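PDB 4LXR: protein toll from Drosophila melanogaster, which acts as the cell-surface receptor for the cleaved cytokine spaetzle C-106, setting dorsal-ventral polarity in the embryo and switching on antifungal defence. Local coordinates for residues I438-G443 / Y462-N467; N157-P162 / K181-P186; R286-Q291 / G308-H313; T588-L593 / H611-D616. All blocks are in the same frame, centred on the assembly; numbering follows the deposited sequence.

Interaction 1. Residues I438-G443 / Y462-N467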
# COMPACT_ATOMS: atom_id res chain seq x y z
N ILE A 438 -0.09 -25.79 -20.75
CA ILE A 438 -0.98 -24.80 -21.32
C ILE A 438 -0.42 -23.42 -21.07
O ILE A 438 -0.24 -23.03 -19.92
CB ILE A 438 -2.39 -24.88 -20.68
CG1 ILE A 438 -2.89 -26.33 -20.66
CG2 ILE A 438 -3.37 -23.98 -21.43
CD1 ILE A 438 -3.80 -26.66 -19.48
N ASN A 439 -0.12 -22.68 -22.12
CA ASN A 439 0.35 -21.30 -21.94
C ASN A 439 -0.82 -20.32 -21.82
O ASN A 439 -1.78 -20.40 -22.58
CB ASN A 439 1.27 -20.86 -23.09
CG ASN A 439 2.64 -21.51 -23.02
OD1 ASN A 439 3.19 -21.73 -21.94
ND2 ASN A 439 3.20 -21.80 -24.19
N SER A 440 -0.72 -19.42 -20.85
CA SER A 440 -1.61 -18.28 -20.74
C SER A 440 -1.38 -17.29 -21.90
O SER A 440 -0.36 -17.37 -22.58
CB SER A 440 -1.38 -17.56 -19.40
OG SER A 440 -0.33 -16.60 -19.51
N PRO A 441 -2.33 -16.37 -22.13
CA PRO A 441 -2.15 -15.32 -23.15
C PRO A 441 -0.93 -14.42 -22.88
O PRO A 441 -0.49 -13.69 -23.76
CB PRO A 441 -3.44 -14.49 -23.04
CG PRO A 441 -4.45 -15.44 -22.51
CD PRO A 441 -3.70 -16.37 -21.58
N PHE A 442 -0.42 -14.48 -21.66
CA PHE A 442 0.71 -13.63 -21.25
C PHE A 442 2.05 -14.26 -21.62
O PHE A 442 3.10 -13.65 -21.41
CB PHE A 442 0.62 -13.39 -19.75
CG PHE A 442 -0.75 -12.99 -19.30
CD1 PHE A 442 -1.42 -11.95 -19.92
CD2 PHE A 442 -1.39 -13.69 -18.29
CE1 PHE A 442 -2.70 -11.60 -19.53
CE2 PHE A 442 -2.67 -13.34 -17.90
CZ PHE A 442 -3.31 -12.29 -18.51
N GLY A 443 1.99 -15.46 -22.18
CA GLY A 443 3.16 -16.29 -22.40
C GLY A 443 4.22 -15.72 -23.30
O GLY A 443 5.37 -16.17 -23.26
N TYR A 462 -0.54 -21.47 -14.59
CA TYR A 462 -0.16 -21.77 -15.98
C TYR A 462 1.33 -22.04 -16.20
O TYR A 462 2.17 -21.63 -15.41
CB TYR A 462 -0.65 -20.66 -16.92
CG TYR A 462 -2.13 -20.76 -17.19
CD1 TYR A 462 -3.06 -20.41 -16.21
CD2 TYR A 462 -2.61 -21.24 -18.41
CE1 TYR A 462 -4.43 -20.53 -16.45
CE2 TYR A 462 -3.97 -21.34 -18.66
CZ TYR A 462 -4.87 -20.99 -17.67
OH TYR A 462 -6.22 -21.10 -17.92
N ASN A 463 1.64 -22.71 -17.31
CA ASN A 463 3.00 -23.14 -17.62
C ASN A 463 3.99 -22.00 -17.82
O ASN A 463 5.11 -22.04 -17.30
CB ASN A 463 3.01 -24.05 -18.85
CG ASN A 463 4.41 -24.40 -19.31
OD1 ASN A 463 5.05 -25.30 -18.76
ND2 ASN A 463 4.90 -23.70 -20.32
N ASP A 464 3.59 -20.99 -18.59
CA ASP A 464 4.49 -19.89 -18.89
C ASP A 464 4.89 -19.11 -17.64
O ASP A 464 6.00 -18.57 -17.58
CB ASP A 464 3.91 -18.95 -19.95
CG ASP A 464 2.48 -18.54 -19.64
OD1 ASP A 464 1.65 -19.43 -19.35
OD2 ASP A 464 2.20 -17.32 -19.68
N TRP A 465 4.01 -19.07 -16.64
CA TRP A 465 4.30 -18.31 -15.42
C TRP A 465 5.46 -18.97 -14.67
O TRP A 465 6.22 -18.30 -13.97
CB TRP A 465 3.08 -18.19 -14.50
CG TRP A 465 1.86 -17.56 -15.15
CD1 TRP A 465 1.82 -16.85 -16.31
CD2 TRP A 465 0.51 -17.61 -14.66
NE1 TRP A 465 0.53 -16.45 -16.58
CE2 TRP A 465 -0.29 -16.91 -15.58
CE3 TRP A 465 -0.09 -18.18 -13.53
CZ2 TRP A 465 -1.67 -16.76 -15.41
CZ3 TRP A 465 -1.47 -18.04 -13.37
CH2 TRP A 465 -2.24 -17.33 -14.30
N LYS A 466 5.58 -20.28 -14.82
CA LYS A 466 6.62 -21.03 -14.12
C LYS A 466 7.89 -21.12 -14.94
O LYS A 466 9.00 -21.07 -14.40
CB LYS A 466 6.14 -22.45 -13.79
CG LYS A 466 5.02 -22.56 -12.77
CD LYS A 466 4.65 -24.03 -12.54
CE LYS A 466 4.17 -24.67 -13.84
NZ LYS A 466 3.58 -26.01 -13.68
N ASN A 467 7.74 -21.27 -16.25
CA ASN A 467 8.87 -21.71 -17.08
C ASN A 467 9.31 -20.72 -18.15
O ASN A 467 10.41 -20.85 -18.68
CB ASN A 467 8.55 -23.06 -17.71
CG ASN A 467 8.31 -24.14 -16.68
OD1 ASN A 467 9.07 -24.28 -15.72
ND2 ASN A 467 7.23 -24.90 -16.86
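S440 OG sits in the grip of three groups. It donates to D464 OD2 at 2.6 Å, arriving on the syn lone pair of the carboxylate, and it accepts from F442 N at 3.0 Å, which closes an ST turn; a weak bond from W465 NE1 adds a third. With OG lying between the backbone N and the carbonyl carbon (chi1 87°), the hydroxyl can serve its own turn and the neighbouring helix together. The other carboxylate oxygen, D464 OD1, takes the backbone S440 N at 2.8 Å from above the carboxylate plane, so D464 holds both the amide and the hydroxyl of one residue. Beside this clamp, N439 and N463 lie side by side, and N463 ND2 gives a straight bond to N439 OD1 at 3.1 Å. N463 N bonds to I438 O, which also meets the Y462 ring at its edge, near CD2. I438 CG2 touches the same ring at CE2, 3.9 Å away. W465 NE1 comes up in plane to the edge of the F442 ring, and both aromatic side chains pack on L451 of strand 450-452. Short helix 463-467 is thus pinned to the preceding loop, a stacking of successive turns characteristic of a leucine-rich-repeat solenoid.

Interaction 2. Residues N157-P162 / K181-P186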
# COMPACT_ATOMS: atom_id res chain seq x y z
N ASN A 157 -7.26 40.22 0.38
CA ASN A 157 -8.64 40.38 -0.08
C ASN A 157 -8.82 41.60 -0.99
O ASN A 157 -9.79 42.35 -0.87
CB ASN A 157 -9.64 40.41 1.10
CG ASN A 157 -9.83 39.01 1.71
OD1 ASN A 157 -10.60 38.21 1.19
ND2 ASN A 157 -9.06 38.69 2.76
N ILE A 158 -7.87 41.77 -1.90
CA ILE A 158 -7.83 42.92 -2.78
C ILE A 158 -8.94 42.89 -3.82
O ILE A 158 -9.00 41.98 -4.66
CB ILE A 158 -6.48 43.07 -3.45
CG1 ILE A 158 -5.39 43.11 -2.37
CG2 ILE A 158 -6.46 44.37 -4.29
CD1 ILE A 158 -3.97 42.94 -2.92
N GLU A 159 -9.82 43.88 -3.74
CA GLU A 159 -10.93 44.06 -4.68
C GLU A 159 -10.53 44.71 -6.00
O GLU A 159 -11.13 44.43 -7.04
CB GLU A 159 -12.04 44.90 -4.01
CG GLU A 159 -12.64 44.18 -2.80
CD GLU A 159 -13.54 45.04 -1.92
OE1 GLU A 159 -14.58 44.52 -1.46
OE2 GLU A 159 -13.21 46.21 -1.68
N GLU A 160 -9.54 45.60 -5.95
CA GLU A 160 -9.08 46.27 -7.17
C GLU A 160 -7.68 46.83 -6.98
O GLU A 160 -7.26 47.14 -5.87
CB GLU A 160 -10.07 47.37 -7.57
CG GLU A 160 -10.22 48.45 -6.52
CD GLU A 160 -11.60 49.08 -6.52
OE1 GLU A 160 -11.87 49.93 -7.40
OE2 GLU A 160 -12.42 48.72 -5.64
N MET A 161 -6.94 46.94 -8.08
CA MET A 161 -5.63 47.58 -8.02
C MET A 161 -5.54 48.69 -9.04
O MET A 161 -5.61 48.43 -10.24
CB MET A 161 -4.52 46.57 -8.28
CG MET A 161 -4.45 45.48 -7.23
SD MET A 161 -3.55 44.04 -7.84
CE MET A 161 -3.23 43.13 -6.33
N PRO A 162 -5.35 49.94 -8.56
CA PRO A 162 -5.19 51.05 -9.51
C PRO A 162 -3.93 50.76 -10.28
O PRO A 162 -2.97 50.17 -9.75
CB PRO A 162 -5.05 52.30 -8.60
CG PRO A 162 -5.76 51.92 -7.32
CD PRO A 162 -5.46 50.40 -7.16
N LYS A 181 -9.73 39.33 -4.26
CA LYS A 181 -11.12 39.54 -4.65
C LYS A 181 -11.21 40.32 -5.96
O LYS A 181 -12.15 41.09 -6.18
CB LYS A 181 -11.89 40.27 -3.53
CG LYS A 181 -12.24 39.40 -2.30
CD LYS A 181 -12.92 40.27 -1.22
CE LYS A 181 -13.48 39.45 -0.04
NZ LYS A 181 -14.18 40.32 0.99
N LEU A 182 -10.23 40.11 -6.84
CA LEU A 182 -10.17 40.88 -8.08
C LEU A 182 -11.34 40.60 -9.02
O LEU A 182 -11.65 39.44 -9.31
CB LEU A 182 -8.83 40.67 -8.80
CG LEU A 182 -7.66 41.30 -8.04
CD1 LEU A 182 -6.31 40.80 -8.56
CD2 LEU A 182 -7.74 42.83 -8.09
N ARG A 183 -12.00 41.65 -9.50
CA ARG A 183 -13.13 41.51 -10.42
C ARG A 183 -12.75 41.87 -11.85
O ARG A 183 -13.39 41.41 -12.81
CB ARG A 183 -14.27 42.44 -10.03
CG ARG A 183 -14.84 42.19 -8.67
CD ARG A 183 -14.81 43.46 -7.84
NE ARG A 183 -15.90 43.44 -6.88
CZ ARG A 183 -15.87 42.82 -5.70
NH1 ARG A 183 -14.77 42.17 -5.32
NH2 ARG A 183 -16.94 42.87 -4.91
N GLN A 184 -11.74 42.73 -11.98
CA GLN A 184 -11.31 43.21 -13.28
C GLN A 184 -9.79 43.20 -13.37
O GLN A 184 -9.11 43.45 -12.38
CB GLN A 184 -11.83 44.65 -13.53
CG GLN A 184 -13.33 44.85 -13.33
CD GLN A 184 -14.16 44.11 -14.38
OE1 GLN A 184 -13.65 43.73 -15.44
NE2 GLN A 184 -15.46 43.90 -14.09
N MET A 185 -9.26 42.93 -14.56
CA MET A 185 -7.86 43.20 -14.84
C MET A 185 -7.61 44.71 -14.82
O MET A 185 -8.31 45.47 -15.48
CB MET A 185 -7.48 42.65 -16.22
CG MET A 185 -5.97 42.56 -16.43
SD MET A 185 -5.29 41.21 -15.46
CE MET A 185 -6.17 39.84 -16.22
N PRO A 186 -6.60 45.15 -14.07
CA PRO A 186 -6.16 46.55 -14.14
C PRO A 186 -5.76 46.89 -15.58
O PRO A 186 -5.16 46.06 -16.25
CB PRO A 186 -4.94 46.59 -13.21
CG PRO A 186 -5.15 45.45 -12.28
CD PRO A 186 -5.80 44.37 -13.11
O HOH W 1 -15.76 42.08 -0.88
O HOH W 2 -11.02 44.62 -9.78
O HOH W 3 -8.31 45.69 -10.63
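K181 reaches past N157 and E159 with its chain fully extended. Its CG is anti to the carbonyl carbon, beside the backbone N (chi1 -74°), and the methylenes run on to pass obliquely across N157, where CE comes within 3.4 Å of N157 OD1. The E159 side chain lies alongside K181 and points the same way, CG against CB. Their charged ends do not touch; water 1 joins them, donating to E159 OE1 at 2.8 Å and accepting from K181 NZ. R183 flanks E159 as well, but its chain bends at chi2 (125°). R183 NH1 bonds to K181 O at 3.0 Å, the oxygen lying in the guanidinium plane, while E159 CG packs against NH1. E159 OE1 is 4.5 Å from R183 NH2 and well out of that plane, so no N-H points at it and only the charges are near.

Further in, L182 CD2 faces I158 CG2 and M161 CG, both at 4.3 Å, and rests on E160 CA at 3.8 Å; P186 lays CB and CG against M161 O. Between the backbones, K181 N bonds to I158 O at 2.8 Å, the donor above the carbonyl plane. Beyond that bond, water 2 links E159 O to Q184 N, and water 3 links Q184 O to M161 N. N180 and N204 extend the polar stitching to I158 N and L182 N. The contact joins LRR 1 to LRR 2 of the ectodomain through a partly hydrated seam: E159 and K181 probably feel each other through their shared water, with R183 at most a nearby charge.

Interaction 3. Residues R286-Q291 / G308-H313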
# COMPACT_ATOMS: atom_id res chain seq x y z
N ARG A 286 -11.27 20.58 -32.68
CA ARG A 286 -9.89 21.03 -32.87
C ARG A 286 -9.37 21.99 -31.80
O ARG A 286 -8.46 22.77 -32.08
CB ARG A 286 -9.72 21.66 -34.25
CG ARG A 286 -9.72 20.65 -35.38
CD ARG A 286 -9.21 21.27 -36.66
NE ARG A 286 -10.25 22.04 -37.33
CZ ARG A 286 -11.10 21.51 -38.21
NH1 ARG A 286 -11.03 20.21 -38.50
NH2 ARG A 286 -12.01 22.27 -38.79
N LEU A 287 -9.94 21.95 -30.60
CA LEU A 287 -9.54 22.88 -29.55
C LEU A 287 -8.03 22.84 -29.33
O LEU A 287 -7.40 23.89 -29.19
CB LEU A 287 -10.27 22.57 -28.24
CG LEU A 287 -9.88 23.44 -27.04
CD1 LEU A 287 -10.33 24.89 -27.26
CD2 LEU A 287 -10.44 22.88 -25.71
N PHE A 288 -7.46 21.64 -29.31
CA PHE A 288 -6.03 21.44 -29.08
C PHE A 288 -5.28 20.98 -30.33
O PHE A 288 -4.23 20.35 -30.24
CB PHE A 288 -5.78 20.46 -27.94
CG PHE A 288 -6.31 20.92 -26.62
CD1 PHE A 288 -5.84 22.11 -26.05
CD2 PHE A 288 -7.29 20.19 -25.96
CE1 PHE A 288 -6.34 22.54 -24.83
CE2 PHE A 288 -7.80 20.62 -24.73
CZ PHE A 288 -7.32 21.80 -24.16
N ALA A 289 -5.83 21.32 -31.50
CA ALA A 289 -5.22 20.91 -32.76
C ALA A 289 -4.19 21.93 -33.25
O ALA A 289 -4.19 23.09 -32.83
CB ALA A 289 -6.30 20.71 -33.80
N ASN A 290 -3.31 21.48 -34.15
CA ASN A 290 -2.35 22.35 -34.83
C ASN A 290 -1.45 23.13 -33.88
O ASN A 290 -1.11 24.28 -34.15
CB ASN A 290 -3.08 23.31 -35.77
CG ASN A 290 -3.87 22.57 -36.84
OD1 ASN A 290 -5.10 22.62 -36.87
ND2 ASN A 290 -3.16 21.89 -37.73
N GLN A 291 -1.06 22.49 -32.79
CA GLN A 291 -0.17 23.08 -31.79
C GLN A 291 1.20 22.41 -31.85
O GLN A 291 1.35 21.27 -31.40
CB GLN A 291 -0.79 22.90 -30.40
CG GLN A 291 -2.03 23.74 -30.19
CD GLN A 291 -1.69 25.21 -29.95
OE1 GLN A 291 -0.52 25.57 -29.81
NE2 GLN A 291 -2.71 26.05 -29.88
N GLY A 308 -13.04 13.64 -32.60
CA GLY A 308 -11.88 12.96 -33.16
C GLY A 308 -10.75 13.85 -33.61
O GLY A 308 -9.62 13.39 -33.78
N ASP A 309 -11.05 15.14 -33.82
CA ASP A 309 -10.07 16.10 -34.32
C ASP A 309 -9.45 16.95 -33.20
O ASP A 309 -8.83 17.99 -33.47
CB ASP A 309 -10.71 17.01 -35.40
CG ASP A 309 -11.89 17.84 -34.88
OD1 ASP A 309 -12.00 18.10 -33.65
OD2 ASP A 309 -12.74 18.24 -35.71
N LEU A 310 -9.63 16.51 -31.96
CA LEU A 310 -9.24 17.30 -30.79
C LEU A 310 -7.75 17.61 -30.73
O LEU A 310 -7.36 18.69 -30.29
CB LEU A 310 -9.68 16.60 -29.50
CG LEU A 310 -9.55 17.43 -28.21
CD1 LEU A 310 -10.40 18.71 -28.32
CD2 LEU A 310 -9.95 16.62 -26.96
N PHE A 311 -6.92 16.65 -31.13
CA PHE A 311 -5.48 16.81 -31.06
C PHE A 311 -4.81 16.74 -32.42
O PHE A 311 -3.62 16.42 -32.49
CB PHE A 311 -4.85 15.68 -30.24
CG PHE A 311 -5.48 15.45 -28.90
CD1 PHE A 311 -5.48 16.46 -27.95
CD2 PHE A 311 -6.00 14.21 -28.58
CE1 PHE A 311 -6.05 16.24 -26.71
CE2 PHE A 311 -6.55 13.98 -27.34
CZ PHE A 311 -6.59 14.99 -26.41
N GLU A 312 -5.55 17.01 -33.51
CA GLU A 312 -5.00 16.71 -34.83
C GLU A 312 -3.80 17.60 -35.16
O GLU A 312 -3.80 18.79 -34.86
CB GLU A 312 -6.06 16.72 -35.95
CG GLU A 312 -6.62 18.08 -36.30
CD GLU A 312 -7.45 18.05 -37.58
OE1 GLU A 312 -7.55 19.10 -38.25
OE2 GLU A 312 -8.00 16.99 -37.91
N HIS A 313 -2.78 16.98 -35.74
CA HIS A 313 -1.52 17.63 -36.07
C HIS A 313 -0.76 18.18 -34.88
O HIS A 313 0.21 18.91 -35.05
CB HIS A 313 -1.72 18.71 -37.15
CG HIS A 313 -2.35 18.19 -38.40
ND1 HIS A 313 -3.60 18.58 -38.82
CD2 HIS A 313 -1.90 17.29 -39.31
CE1 HIS A 313 -3.90 17.95 -39.94
NE2 HIS A 313 -2.89 17.16 -40.26
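R286 lays its aliphatic chain over D309 and E312. Its CG fits against D309 CG at 3.6 Å and its CD against E312 OE1 at 3.2 Å, the arginine chain crossing D309 at about a right angle. R286 is poorly ordered, so these contacts are approximate; its salt bridges to both acids are long, with D309 OD2 well out of the guanidinium plane. Firmer is the bond from R286 N to D309 OD1 (2.8 Å), met from above the carboxylate plane; D309 OD2 turns to S285 OG. Next, A289 CB fills the hollow beside E312 CG at 3.6 Å. Beneath, L310, with chi1 -170° setting CG and chi2 60° setting CD1, puts CD1 into the notch between L287 CB, at 3.9 Å, and F288 CD2. F288 CB presses on F311 CD1, while the two phenyl groups plug inward against L297 of strand 296-299. N290 N donates to E312 O at 2.8 Å, nearly along the C=O axis, and the N290 amide lies beside the H313 ring. Type I turns R286-A289 and D309-E312 stack as on the convex side of a leucine-rich-repeat solenoid, where phenylalanines of successive turns can stack toward the core, as these two do.

Interaction 4. Residues T588-L593 / H611-D616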
# COMPACT_ATOMS: atom_id res chain seq x y z
N THR A 588 -2.57 -37.01 13.62
CA THR A 588 -3.94 -36.55 13.76
C THR A 588 -4.63 -36.50 12.41
O THR A 588 -5.86 -36.44 12.33
CB THR A 588 -4.01 -35.13 14.36
OG1 THR A 588 -2.96 -34.97 15.32
CG2 THR A 588 -5.35 -34.89 15.03
N LEU A 589 -3.83 -36.51 11.35
CA LEU A 589 -4.36 -36.37 10.00
C LEU A 589 -4.98 -37.67 9.56
O LEU A 589 -4.28 -38.62 9.20
CB LEU A 589 -3.24 -35.98 9.04
CG LEU A 589 -2.49 -34.68 9.38
CD1 LEU A 589 -1.35 -34.47 8.42
CD2 LEU A 589 -3.44 -33.49 9.35
N ILE A 590 -6.31 -37.74 9.59
CA ILE A 590 -6.98 -38.99 9.27
C ILE A 590 -8.01 -38.88 8.15
O ILE A 590 -8.59 -37.81 7.90
CB ILE A 590 -7.65 -39.61 10.52
CG1 ILE A 590 -8.73 -38.68 11.07
CG2 ILE A 590 -6.58 -39.96 11.57
CD1 ILE A 590 -9.54 -39.30 12.20
N CYS A 591 -8.22 -40.00 7.47
CA CYS A 591 -9.27 -40.11 6.47
C CYS A 591 -10.19 -41.27 6.84
O CYS A 591 -9.73 -42.40 7.01
CB CYS A 591 -8.67 -40.32 5.08
SG CYS A 591 -7.84 -38.84 4.39
N PRO A 592 -11.49 -41.00 6.99
CA PRO A 592 -12.47 -42.03 7.34
C PRO A 592 -12.52 -43.19 6.34
O PRO A 592 -12.14 -43.04 5.18
CB PRO A 592 -13.80 -41.27 7.33
CG PRO A 592 -13.43 -39.84 7.60
CD PRO A 592 -12.09 -39.65 6.93
N LEU A 593 -12.96 -44.35 6.82
CA LEU A 593 -13.25 -45.49 5.97
C LEU A 593 -14.74 -45.79 6.11
O LEU A 593 -15.21 -46.20 7.18
CB LEU A 593 -12.41 -46.71 6.38
CG LEU A 593 -12.78 -48.06 5.74
CD1 LEU A 593 -12.59 -48.03 4.23
CD2 LEU A 593 -12.00 -49.20 6.35
N HIS A 611 -10.93 -45.36 10.41
CA HIS A 611 -10.21 -44.35 9.64
C HIS A 611 -8.79 -44.81 9.35
O HIS A 611 -8.32 -45.81 9.89
CB HIS A 611 -10.18 -43.01 10.37
CG HIS A 611 -9.50 -43.06 11.70
ND1 HIS A 611 -10.18 -43.24 12.88
CD2 HIS A 611 -8.19 -42.96 12.03
CE1 HIS A 611 -9.33 -43.25 13.89
NE2 HIS A 611 -8.11 -43.08 13.40
N VAL A 612 -8.11 -44.04 8.51
CA VAL A 612 -6.74 -44.31 8.11
C VAL A 612 -5.86 -43.16 8.55
O VAL A 612 -6.21 -41.99 8.39
CB VAL A 612 -6.64 -44.50 6.58
CG1 VAL A 612 -5.22 -44.34 6.11
CG2 VAL A 612 -7.18 -45.86 6.18
N ARG A 613 -4.71 -43.50 9.11
CA ARG A 613 -3.75 -42.52 9.59
C ARG A 613 -2.52 -42.66 8.70
O ARG A 613 -1.82 -43.67 8.78
CB ARG A 613 -3.39 -42.84 11.04
CG ARG A 613 -2.62 -41.75 11.77
CD ARG A 613 -1.93 -42.34 12.99
NE ARG A 613 -2.83 -43.09 13.85
CZ ARG A 613 -2.60 -44.32 14.29
NH1 ARG A 613 -1.49 -44.95 13.96
NH2 ARG A 613 -3.49 -44.92 15.08
N THR A 614 -2.25 -41.68 7.85
CA THR A 614 -1.15 -41.83 6.89
C THR A 614 0.23 -41.71 7.51
O THR A 614 1.20 -42.26 6.97
CB THR A 614 -1.27 -40.86 5.69
OG1 THR A 614 -1.71 -39.58 6.16
CG2 THR A 614 -2.27 -41.40 4.67
N TYR A 615 0.34 -41.00 8.63
CA TYR A 615 1.64 -40.80 9.26
C TYR A 615 2.38 -42.12 9.52
O TYR A 615 3.59 -42.21 9.30
CB TYR A 615 1.52 -39.99 10.56
CG TYR A 615 2.76 -40.08 11.43
CD1 TYR A 615 3.88 -39.31 11.16
CD2 TYR A 615 2.80 -40.94 12.52
CE1 TYR A 615 5.01 -39.38 11.94
CE2 TYR A 615 3.95 -41.03 13.32
CZ TYR A 615 5.05 -40.25 13.02
OH TYR A 615 6.18 -40.32 13.80
N ASP A 616 1.66 -43.15 9.97
CA ASP A 616 2.29 -44.45 10.15
C ASP A 616 1.59 -45.56 9.38
O ASP A 616 1.79 -46.74 9.65
CB ASP A 616 2.42 -44.82 11.64
CG ASP A 616 1.12 -44.65 12.39
OD1 ASP A 616 0.06 -44.45 11.74
OD2 ASP A 616 1.15 -44.72 13.64
O HOH W 4 -1.75 -39.44 9.74
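I590 CD1 lies over one face of the H611 imidazole. It stands 3.9 Å from the ring centroid and 14° off the normal, a CH-pi contact, while CG2 of the same residue touches ring atom CD2 at 3.4 Å. Both branches come from the same side of the ring, CD1 over the face and CG2 by CD2, and the isoleucine and histidine side chains pass each other obliquely. H611 CG lies between the backbone N and the carbonyl carbon (chi1 61°), which brings it within 3.8 Å of I590 CD1. H611 CB also packs against P592 CA at 3.9 Å. V612 points to the opposite face of the sheet from I590, the face that also carries C591.

The backbones are joined at the pair C591 and V612, an antiparallel hydrogen-bonded pair: C591 N donates to V612 O at 3.0 Å, and V612 N donates to C591 O at 2.8 Å. Past the strand, L589 O takes a bond from water 4, which accepts from Y615 N, so solvent continues the join where the chains separate. R613 stays on its own side, its NH1 forming a salt bridge with D616 OD2, while T614 OG1 bonds to C540 O. The disulfide C591-C540 ties strand 590-592 into the first LRRCT cap, whereas strand 609-613 belongs to the LRRNT cap that follows. The antiparallel strand pair therefore marks the junction of two leucine-rich-repeat blocks, where the C-terminal cap of one gives 590-592 as edge strand to the sheet that continues through 618-622.

Interactions 1, 2 and 3 each join neighbouring turns of the large leucine-rich-repeat block, whereas interaction 4 joins two capping modules at its end. They follow one another along the chain without touching; interactions 2 and 4 are the farthest apart, with centres about 87 Å from each other on opposite sides of the chain's centre. Interactions 1 and 3 have the larger share of buried residues, the first relying on a buried serine-aspartate clamp, the third on phenylalanine and leucine packing beside loose, long ion pairs at the surface. Interaction 2 is wetter, with three bridging waters. Interaction 4 is a surface contact and alone pairs two strands, one of its paired residues being a disulfide cysteine.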